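Local structure of DNA polymerase (Bacillus phage phi29, 2PYJ) at a contact of chain A with DNA. The protein replicates the viral genome by protein-primed, strand-displacing DNA synthesis with high processivity, and proofreads with a 3'-5' exonuclease. Residues are numbered along the deposited sequence; one frame, centred on the assembly and turned at random.

Contact 1 and contact 2 grip the two strands of one primer-template duplex, with centres about 18 Å apart. Contact 1 holds the template backbone of chain B through loop residues 227-229, 303, 305 and 312-313. Contact 2 holds the last nucleotides of the primer, chain C, through strands 452-456 and 523-530, helix 535-538 and the segments between. They share no residue, but both touch DA7 and DA8 of chain B, which pair with DT8 and DT7 of the primer. The polymerase thus clasps the duplex at and just behind the primer end, mainly by backbone and minor-groove features common to many sequences.

Contact 1: a contact of chain A with DNA. Residues 227-229, 303, 305, 312-313. With nucleotides of chain B.
This is a template-strand backbone site, built from loops of the polymerase. It includes the two glycines of the conserved YxGG/A motif, which lies between the exonuclease and polymerization domains. At DT6 of chain B the protein reaches a base through water. Gly229 N contacts water 2, which lies 2.7 Å from DT6 O2, a minor-groove atom. Gly228 CA packs against the DT6 sugar. The next phosphate belongs to DA7. Gly228 N donates to its oxygen OP1 at 2.8 Å, with 153° at the hydrogen. Gly228 has no side chain, which probably lets the backbone come close to the phosphate. Arg227 lays CA and CB beside the same oxygen, while its guanidinium extends away. Water 3 joins DA7 OP1 to Gln303 OE1. Lys305 runs alongside this phosphate, with CD 3.6 Å from DA7 OP2.

At DA8 the phosphate is held from both oxygens. Gln303 is extended beyond CG, although CG sits in the crowded position between the backbone N and the carbonyl carbon (chi1 72°). Its NE2 donates to DA8 OP1 at 3.2 Å, and this oxygen lies in the amide plane. Lys305 is bent at chi4 (-49°), which turns NZ to DA8 OP2 in a 2.5 Å salt bridge. The ammonium is fixed by two more acceptors. Gln303 OE1 takes a bond from Lys305 NZ at 3.0 Å. Gly312 O takes one from Lys305 NZ at 2.8 Å. NZ stands above both carbonyl planes. Gln303 thus binds the phosphate and positions the lysine. Water 1 bridges Gly229 O and DA8 OP1. Asn313 borders the other oxygen, its CB 3.5 Å from DA8 OP2.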
loop_
_atom_site.group_PDB
_atom_site.type_symbol
_atom_site.label_atom_id
_atom_site.label_comp_id
_atom_site.label_asym_id
_atom_site.label_seq_id
_atom_site.Cartn_x
_atom_site.Cartn_y
_atom_site.Cartn_z
ATOM N N ARG A 227 -0.804 -3.049 15.589
ATOM C CA ARG A 227 -1.075 -4.228 14.777
ATOM C C ARG A 227 -1.976 -3.833 13.648
ATOM O O ARG A 227 -2.469 -2.685 13.602
ATOM C CB ARG A 227 -1.744 -5.320 15.622
ATOM C CG ARG A 227 -0.868 -5.887 16.683
ATOM C CD ARG A 227 -1.645 -6.827 17.588
ATOM N NE ARG A 227 -0.798 -7.355 18.657
ATOM C CZ ARG A 227 -0.602 -6.767 19.838
ATOM N NH1 ARG A 227 -1.203 -5.619 20.135
ATOM N NH2 ARG A 227 0.193 -7.345 20.731
ATOM N N GLY A 228 -2.221 -4.777 12.737
ATOM C CA GLY A 228 -2.991 -4.497 11.525
ATOM C C GLY A 228 -4.328 -5.212 11.441
ATOM O O GLY A 228 -5.063 -5.301 12.427
ATOM N N GLY A 229 -4.640 -5.736 10.257
ATOM C CA GLY A 229 -5.979 -6.268 9.970
ATOM C C GLY A 229 -6.254 -7.656 10.518
ATOM O O GLY A 229 -5.339 -8.497 10.631
ATOM N N GLN A 303 -3.265 -13.188 17.834
ATOM C CA GLN A 303 -2.138 -13.763 17.127
ATOM C C GLN A 303 -0.855 -13.103 17.646
ATOM O O GLN A 303 -0.847 -11.911 17.967
ATOM C CB GLN A 303 -2.319 -13.661 15.594
ATOM C CG GLN A 303 -2.190 -12.292 15.002
ATOM C CD GLN A 303 -2.127 -12.292 13.465
ATOM O OE1 GLN A 303 -1.739 -11.298 12.868
ATOM N NE2 GLN A 303 -2.530 -13.394 12.835
ATOM N N LYS A 305 3.148 -12.335 17.116
ATOM C CA LYS A 305 4.268 -12.244 16.175
ATOM C C LYS A 305 5.610 -12.102 16.888
ATOM O O LYS A 305 5.673 -11.702 18.050
ATOM C CB LYS A 305 4.057 -11.066 15.217
ATOM C CG LYS A 305 2.860 -11.240 14.285
ATOM C CD LYS A 305 2.994 -10.381 13.038
ATOM C CE LYS A 305 1.700 -10.324 12.254
ATOM N NZ LYS A 305 1.096 -11.659 12.004
ATOM N N GLY A 312 3.235 -16.682 13.622
ATOM C CA GLY A 312 2.781 -15.291 13.695
ATOM C C GLY A 312 1.430 -14.979 13.063
ATOM O O GLY A 312 0.779 -14.010 13.444
ATOM N N ASN A 313 1.029 -15.780 12.078
ATOM C CA ASN A 313 -0.236 -15.577 11.363
ATOM C C ASN A 313 -1.409 -16.362 11.972
ATOM O O ASN A 313 -2.546 -16.230 11.517
ATOM C CB ASN A 313 -0.086 -15.983 9.892
ATOM C CG ASN A 313 0.241 -17.458 9.725
ATOM O OD1 ASN A 313 1.288 -17.910 10.151
ATOM N ND2 ASN A 313 -0.666 -18.210 9.122
ATOM P P DT B 6 3.923 -1.196 9.290
ATOM O OP1 DT B 6 4.620 -1.111 10.561
ATOM O OP2 DT B 6 4.645 -1.535 8.033
ATOM O "O5'" DT B 6 2.760 -2.282 9.457
ATOM C "C5'" DT B 6 1.682 -2.077 10.389
ATOM C "C4'" DT B 6 0.658 -3.187 10.272
ATOM O "O4'" DT B 6 0.004 -3.113 8.997
ATOM C "C3'" DT B 6 1.198 -4.598 10.402
ATOM O "O3'" DT B 6 0.261 -5.346 11.190
ATOM C "C2'" DT B 6 1.321 -5.069 8.956
ATOM C "C1'" DT B 6 0.182 -4.323 8.292
ATOM N N1 DT B 6 0.454 -4.031 6.840
ATOM C C2 DT B 6 -0.390 -4.562 5.891
ATOM O O2 DT B 6 -1.359 -5.265 6.151
ATOM N N3 DT B 6 -0.049 -4.253 4.609
ATOM C C4 DT B 6 1.010 -3.481 4.164
ATOM O O4 DT B 6 1.187 -3.292 2.979
ATOM C C5 DT B 6 1.869 -2.940 5.194
ATOM C C7 DT B 6 3.059 -2.093 4.833
ATOM C C6 DT B 6 1.555 -3.240 6.474
ATOM P P DA B 7 0.460 -6.844 11.694
ATOM O OP1 DA B 7 -0.546 -7.026 12.769
ATOM O OP2 DA B 7 1.869 -7.105 11.993
ATOM O "O5'" DA B 7 0.064 -7.754 10.444
ATOM C "C5'" DA B 7 -1.289 -7.743 9.979
ATOM C "C4'" DA B 7 -1.452 -8.539 8.711
ATOM O "O4'" DA B 7 -0.840 -7.850 7.621
ATOM C "C3'" DA B 7 -0.791 -9.915 8.699
ATOM O "O3'" DA B 7 -1.787 -10.885 8.825
ATOM C "C2'" DA B 7 -0.079 -10.013 7.338
ATOM C "C1'" DA B 7 -0.550 -8.773 6.615
ATOM N N9 DA B 7 0.406 -8.112 5.722
ATOM C C8 DA B 7 1.471 -7.323 6.072
ATOM N N7 DA B 7 2.137 -6.836 5.049
ATOM C C5 DA B 7 1.461 -7.351 3.963
ATOM C C6 DA B 7 1.658 -7.238 2.580
ATOM N N6 DA B 7 2.623 -6.516 2.028
ATOM N N1 DA B 7 0.797 -7.891 1.774
ATOM C C2 DA B 7 -0.184 -8.619 2.306
ATOM N N3 DA B 7 -0.468 -8.808 3.582
ATOM C C4 DA B 7 0.393 -8.138 4.367
ATOM P P DA B 8 -1.409 -12.374 9.170
ATOM O OP1 DA B 8 -2.675 -12.941 9.684
ATOM O OP2 DA B 8 -0.169 -12.464 9.961
ATOM O "O5'" DA B 8 -1.110 -13.054 7.760
ATOM C "C5'" DA B 8 -2.164 -13.363 6.855
ATOM C "C4'" DA B 8 -1.556 -13.803 5.540
ATOM O "O4'" DA B 8 -0.934 -12.651 4.933
ATOM C "C3'" DA B 8 -0.470 -14.876 5.677
ATOM O "O3'" DA B 8 -0.904 -16.086 5.038
ATOM C "C2'" DA B 8 0.752 -14.243 5.011
ATOM C "C1'" DA B 8 0.175 -13.088 4.207
ATOM N N9 DA B 8 1.200 -12.067 4.037
ATOM C C8 DA B 8 1.983 -11.492 5.022
ATOM N N7 DA B 8 2.859 -10.634 4.563
ATOM C C5 DA B 8 2.664 -10.669 3.174
ATOM C C6 DA B 8 3.291 -10.008 2.090
ATOM N N6 DA B 8 4.278 -9.108 2.227
ATOM N N1 DA B 8 2.838 -10.268 0.847
ATOM C C2 DA B 8 1.841 -11.158 0.670
ATOM N N3 DA B 8 1.183 -11.857 1.598
ATOM C C4 DA B 8 1.646 -11.555 2.837
HETATM O O HOH W 1 -4.512 -11.097 10.646
HETATM O O HOH W 2 -3.482 -5.739 7.717
HETATM O O HOH W 3 -1.016 -9.204 14.182
#

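Contact 2: a contact of chain A with DNA. Residues 456, 498, 528-533, 538. With nucleotides of chain C; nucleotides of chain B.
Lys498 is extended through CD and then bends at chi4 (-83°), which turns NZ into the minor groove. Asp456 has CG anti to the backbone N (chi1 -168°), so its carboxylate faces the same ammonium. Together they mark the primer end of the polymerization active site. Lys498 NZ donates to DA9 N3 of chain C at 2.9 Å, on the sugar edge of the base. Lys498 NZ also forms a 2.9 Å salt bridge with Asp456 OD2, which uses its syn lone pair. The carboxylate thus holds the ammonium and would help keep it charged. The lysine shaft crosses between the strands. Its CD lies against the DA9 sugar, and its CE is 3.4 Å from DA8 O4' of chain B. A purine N3 and a pyrimidine O2 are both minor-groove acceptors, so this probe need not depend on sequence.

Asp456 belongs to the YCDTD motif, the catalytic metal-binding motif of family B polymerases. Its OD2 also meets water 4, which touches DA9 O3' and DOC10 OP1. DOC10 is the dideoxy-terminated primer end and lacks the 3'-hydroxyl needed for extension.

The primer backbone is held from the other side by strand 523-530 and what follows. DA9 OP1 accepts from both Cys530 and Lys538. Cys530 N donates to DA9 OP1 at 3.0 Å. The extended Lys538 brings NZ tip-on to DA9 OP1 in a 2.8 Å salt bridge. Lys529 bends at chi2 and runs along the phosphates of DA9 and DOC10. Its NZ reaches DOC10 OP2 through water 5. Ala531 sets CB into the minor groove, between DT8 O2 and DA8 N3 of chain B. Next to it, Gly532 N donates to the DT8 sugar oxygen O4' at 2.9 Å, with 166° at the hydrogen.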
loop_
_atom_site.group_PDB
_atom_site.type_symbol
_atom_site.label_atom_id
_atom_site.label_comp_id
_atom_site.label_asym_id
_atom_site.label_seq_id
_atom_site.Cartn_x
_atom_site.Cartn_y
_atom_site.Cartn_z
ATOM N N ASP A 456 -11.235 -10.602 6.003
ATOM C CA ASP A 456 -9.953 -9.919 5.793
ATOM C C ASP A 456 -10.100 -8.428 6.042
ATOM O O ASP A 456 -10.495 -7.673 5.158
ATOM C CB ASP A 456 -9.357 -10.182 4.402
ATOM C CG ASP A 456 -7.890 -9.713 4.297
ATOM O OD1 ASP A 456 -7.426 -8.960 5.204
ATOM O OD2 ASP A 456 -7.207 -10.099 3.325
ATOM N N LYS A 498 -5.994 -15.144 2.749
ATOM C CA LYS A 498 -5.782 -14.416 1.480
ATOM C C LYS A 498 -5.644 -15.340 0.264
ATOM O O LYS A 498 -4.966 -15.002 -0.702
ATOM C CB LYS A 498 -4.567 -13.468 1.582
ATOM C CG LYS A 498 -4.650 -12.473 2.747
ATOM C CD LYS A 498 -3.520 -11.442 2.675
ATOM C CE LYS A 498 -3.472 -10.566 3.912
ATOM N NZ LYS A 498 -4.439 -9.428 3.816
ATOM N N VAL A 528 -10.400 -15.140 -8.496
ATOM C CA VAL A 528 -9.306 -15.708 -7.694
ATOM C C VAL A 528 -8.626 -14.656 -6.831
ATOM O O VAL A 528 -8.172 -13.615 -7.337
ATOM C CB VAL A 528 -8.202 -16.385 -8.583
ATOM C CG1 VAL A 528 -7.165 -17.051 -7.701
ATOM C CG2 VAL A 528 -8.809 -17.391 -9.521
ATOM N N LYS A 529 -8.535 -14.948 -5.534
ATOM C CA LYS A 529 -7.824 -14.107 -4.581
ATOM C C LYS A 529 -6.704 -14.915 -3.953
ATOM O O LYS A 529 -6.944 -15.933 -3.324
ATOM C CB LYS A 529 -8.780 -13.600 -3.507
ATOM C CG LYS A 529 -9.827 -12.653 -4.048
ATOM C CD LYS A 529 -9.225 -11.337 -4.476
ATOM C CE LYS A 529 -10.305 -10.359 -4.916
ATOM N NZ LYS A 529 -9.696 -9.226 -5.669
ATOM N N CYS A 530 -5.468 -14.484 -4.162
ATOM C CA CYS A 530 -4.327 -15.259 -3.708
ATOM C C CYS A 530 -3.108 -14.373 -3.595
ATOM O O CYS A 530 -2.440 -14.093 -4.592
ATOM C CB CYS A 530 -4.056 -16.409 -4.662
ATOM S SG CYS A 530 -2.831 -17.555 -4.076
ATOM N N ALA A 531 -2.837 -13.925 -2.365
ATOM C CA ALA A 531 -1.658 -13.106 -2.074
ATOM C C ALA A 531 -0.389 -13.738 -2.677
ATOM O O ALA A 531 -0.056 -14.902 -2.394
ATOM C CB ALA A 531 -1.515 -12.927 -0.568
ATOM N N GLY A 532 0.293 -12.978 -3.529
ATOM C CA GLY A 532 1.546 -13.440 -4.156
ATOM C C GLY A 532 1.380 -13.848 -5.604
ATOM O O GLY A 532 2.323 -13.757 -6.385
ATOM N N MET A 533 0.171 -14.295 -5.956
ATOM C CA MET A 533 -0.111 -14.843 -7.276
ATOM C C MET A 533 -0.435 -13.744 -8.281
ATOM O O MET A 533 -1.376 -12.971 -8.102
ATOM C CB MET A 533 -1.264 -15.842 -7.202
ATOM C CG MET A 533 -1.425 -16.679 -8.454
ATOM S SD MET A 533 -2.960 -17.622 -8.464
ATOM C CE MET A 533 -2.419 -19.110 -7.639
ATOM N N LYS A 538 -3.073 -16.511 -12.268
ATOM C CA LYS A 538 -4.500 -16.561 -11.926
ATOM C C LYS A 538 -5.360 -17.126 -13.082
ATOM O O LYS A 538 -6.314 -17.853 -12.836
ATOM C CB LYS A 538 -5.012 -15.190 -11.481
ATOM C CG LYS A 538 -4.766 -14.908 -9.999
ATOM C CD LYS A 538 -5.251 -13.524 -9.632
ATOM C CE LYS A 538 -5.011 -13.189 -8.166
ATOM N NZ LYS A 538 -5.637 -11.823 -7.880
ATOM P P DT C 7 7.100 -6.365 -7.248
ATOM O OP1 DT C 7 6.896 -5.871 -8.614
ATOM O OP2 DT C 7 7.256 -5.424 -6.135
ATOM O "O5'" DT C 7 5.910 -7.364 -6.878
ATOM C "C5'" DT C 7 5.632 -8.463 -7.742
ATOM C "C4'" DT C 7 4.670 -9.462 -7.155
ATOM O "O4'" DT C 7 5.261 -10.083 -5.992
ATOM C "C3'" DT C 7 3.320 -8.930 -6.686
ATOM O "O3'" DT C 7 2.431 -8.882 -7.764
ATOM C "C2'" DT C 7 2.898 -10.003 -5.690
ATOM C "C1'" DT C 7 4.218 -10.347 -5.051
ATOM N N1 DT C 7 4.506 -9.617 -3.761
ATOM C C2 DT C 7 3.896 -10.086 -2.615
ATOM O O2 DT C 7 3.132 -11.034 -2.597
ATOM N N3 DT C 7 4.222 -9.397 -1.476
ATOM C C4 DT C 7 5.066 -8.324 -1.360
ATOM O O4 DT C 7 5.286 -7.813 -0.276
ATOM C C5 DT C 7 5.664 -7.855 -2.585
ATOM C C7 DT C 7 6.603 -6.682 -2.570
ATOM C C6 DT C 7 5.366 -8.515 -3.718
ATOM P P DT C 8 1.118 -8.000 -7.797
ATOM O OP1 DT C 8 0.535 -8.035 -9.133
ATOM O OP2 DT C 8 1.383 -6.693 -7.158
ATOM O "O5'" DT C 8 0.185 -8.837 -6.795
ATOM C "C5'" DT C 8 -0.326 -10.163 -7.040
ATOM C "C4'" DT C 8 -1.186 -10.591 -5.842
ATOM O "O4'" DT C 8 -0.482 -10.394 -4.573
ATOM C "C3'" DT C 8 -2.492 -9.829 -5.659
ATOM O "O3'" DT C 8 -3.402 -10.731 -5.086
ATOM C "C2'" DT C 8 -2.087 -8.717 -4.693
ATOM C "C1'" DT C 8 -1.175 -9.490 -3.754
ATOM N N1 DT C 8 -0.174 -8.658 -2.985
ATOM C C2 DT C 8 -0.095 -8.789 -1.606
ATOM O O2 DT C 8 -0.800 -9.549 -0.924
ATOM N N3 DT C 8 0.852 -7.972 -1.023
ATOM C C4 DT C 8 1.705 -7.070 -1.647
ATOM O O4 DT C 8 2.507 -6.413 -1.000
ATOM C C5 DT C 8 1.587 -6.987 -3.090
ATOM C C7 DT C 8 2.453 -6.042 -3.882
ATOM C C6 DT C 8 0.664 -7.772 -3.683
ATOM P P DA C 9 -4.901 -10.380 -4.822
ATOM O OP1 DA C 9 -5.670 -11.615 -5.089
ATOM O OP2 DA C 9 -5.280 -9.115 -5.482
ATOM O "O5'" DA C 9 -4.889 -10.101 -3.250
ATOM C "C5'" DA C 9 -4.990 -11.147 -2.296
ATOM C "C4'" DA C 9 -5.556 -10.578 -1.028
ATOM O "O4'" DA C 9 -4.530 -9.814 -0.357
ATOM C "C3'" DA C 9 -6.711 -9.629 -1.264
ATOM O "O3'" DA C 9 -7.715 -9.855 -0.285
ATOM C "C2'" DA C 9 -6.102 -8.235 -1.099
ATOM C "C1'" DA C 9 -5.006 -8.516 -0.079
ATOM N N9 DA C 9 -3.907 -7.562 -0.150
ATOM C C8 DA C 9 -3.325 -7.038 -1.277
ATOM N N7 DA C 9 -2.354 -6.191 -1.032
ATOM C C5 DA C 9 -2.280 -6.164 0.340
ATOM C C6 DA C 9 -1.450 -5.450 1.226
ATOM N N6 DA C 9 -0.502 -4.598 0.800
ATOM N N1 DA C 9 -1.647 -5.639 2.561
ATOM C C2 DA C 9 -2.597 -6.497 2.969
ATOM N N3 DA C 9 -3.442 -7.220 2.226
ATOM C C4 DA C 9 -3.234 -7.003 0.911
ATOM N N1 DOC C 10 -5.525 -4.698 1.864
ATOM C C2 DOC C 10 -4.562 -3.896 2.512
ATOM N N3 DOC C 10 -3.755 -3.090 1.778
ATOM C C4 DOC C 10 -3.856 -3.035 0.434
ATOM C C5 DOC C 10 -4.802 -3.811 -0.232
ATOM C C6 DOC C 10 -5.637 -4.650 0.516
ATOM O O2 DOC C 10 -4.454 -3.943 3.760
ATOM N N4 DOC C 10 -3.031 -2.222 -0.251
ATOM C "C1'" DOC C 10 -6.376 -5.559 2.700
ATOM C "C2'" DOC C 10 -7.492 -4.714 3.312
ATOM C "C3'" DOC C 10 -8.759 -5.189 2.649
ATOM C "C4'" DOC C 10 -8.416 -6.575 2.161
ATOM O "O4'" DOC C 10 -6.988 -6.582 1.921
ATOM C "C5'" DOC C 10 -9.174 -6.923 0.884
ATOM O "O5'" DOC C 10 -9.521 -8.290 1.002
ATOM P P DOC C 10 -9.238 -9.357 -0.180
ATOM O OP1 DOC C 10 -10.036 -10.571 0.201
ATOM O OP2 DOC C 10 -9.554 -8.677 -1.487
ATOM P P DA B 7 0.460 -6.844 11.694
ATOM O OP1 DA B 7 -0.546 -7.026 12.769
ATOM O OP2 DA B 7 1.869 -7.105 11.993
ATOM O "O5'" DA B 7 0.064 -7.754 10.444
ATOM C "C5'" DA B 7 -1.289 -7.743 9.979
ATOM C "C4'" DA B 7 -1.452 -8.539 8.711
ATOM O "O4'" DA B 7 -0.840 -7.850 7.621
ATOM C "C3'" DA B 7 -0.791 -9.915 8.699
ATOM O "O3'" DA B 7 -1.787 -10.885 8.825
ATOM C "C2'" DA B 7 -0.079 -10.013 7.338
ATOM C "C1'" DA B 7 -0.550 -8.773 6.615
ATOM N N9 DA B 7 0.406 -8.112 5.722
ATOM C C8 DA B 7 1.471 -7.323 6.072
ATOM N N7 DA B 7 2.137 -6.836 5.049
ATOM C C5 DA B 7 1.461 -7.351 3.963
ATOM C C6 DA B 7 1.658 -7.238 2.580
ATOM N N6 DA B 7 2.623 -6.516 2.028
ATOM N N1 DA B 7 0.797 -7.891 1.774
ATOM C C2 DA B 7 -0.184 -8.619 2.306
ATOM N N3 DA B 7 -0.468 -8.808 3.582
ATOM C C4 DA B 7 0.393 -8.138 4.367
ATOM P P DA B 8 -1.409 -12.374 9.170
ATOM O OP1 DA B 8 -2.675 -12.941 9.684
ATOM O OP2 DA B 8 -0.169 -12.464 9.961
ATOM O "O5'" DA B 8 -1.110 -13.054 7.760
ATOM C "C5'" DA B 8 -2.164 -13.363 6.855
ATOM C "C4'" DA B 8 -1.556 -13.803 5.540
ATOM O "O4'" DA B 8 -0.934 -12.651 4.933
ATOM C "C3'" DA B 8 -0.470 -14.876 5.677
ATOM O "O3'" DA B 8 -0.904 -16.086 5.038
ATOM C "C2'" DA B 8 0.752 -14.243 5.011
ATOM C "C1'" DA B 8 0.175 -13.088 4.207
ATOM N N9 DA B 8 1.200 -12.067 4.037
ATOM C C8 DA B 8 1.983 -11.492 5.022
ATOM N N7 DA B 8 2.859 -10.634 4.563
ATOM C C5 DA B 8 2.664 -10.669 3.174
ATOM C C6 DA B 8 3.291 -10.008 2.090
ATOM N N6 DA B 8 4.278 -9.108 2.227
ATOM N N1 DA B 8 2.838 -10.268 0.847
ATOM C C2 DA B 8 1.841 -11.158 0.670
ATOM N N3 DA B 8 1.183 -11.857 1.598
ATOM C C4 DA B 8 1.646 -11.555 2.837
HETATM O O HOH W 4 -8.112 -11.880 1.783
HETATM O O HOH W 5 -8.791 -7.253 -3.552
HETATM O O HOH W 6 -11.772 -6.900 2.525
#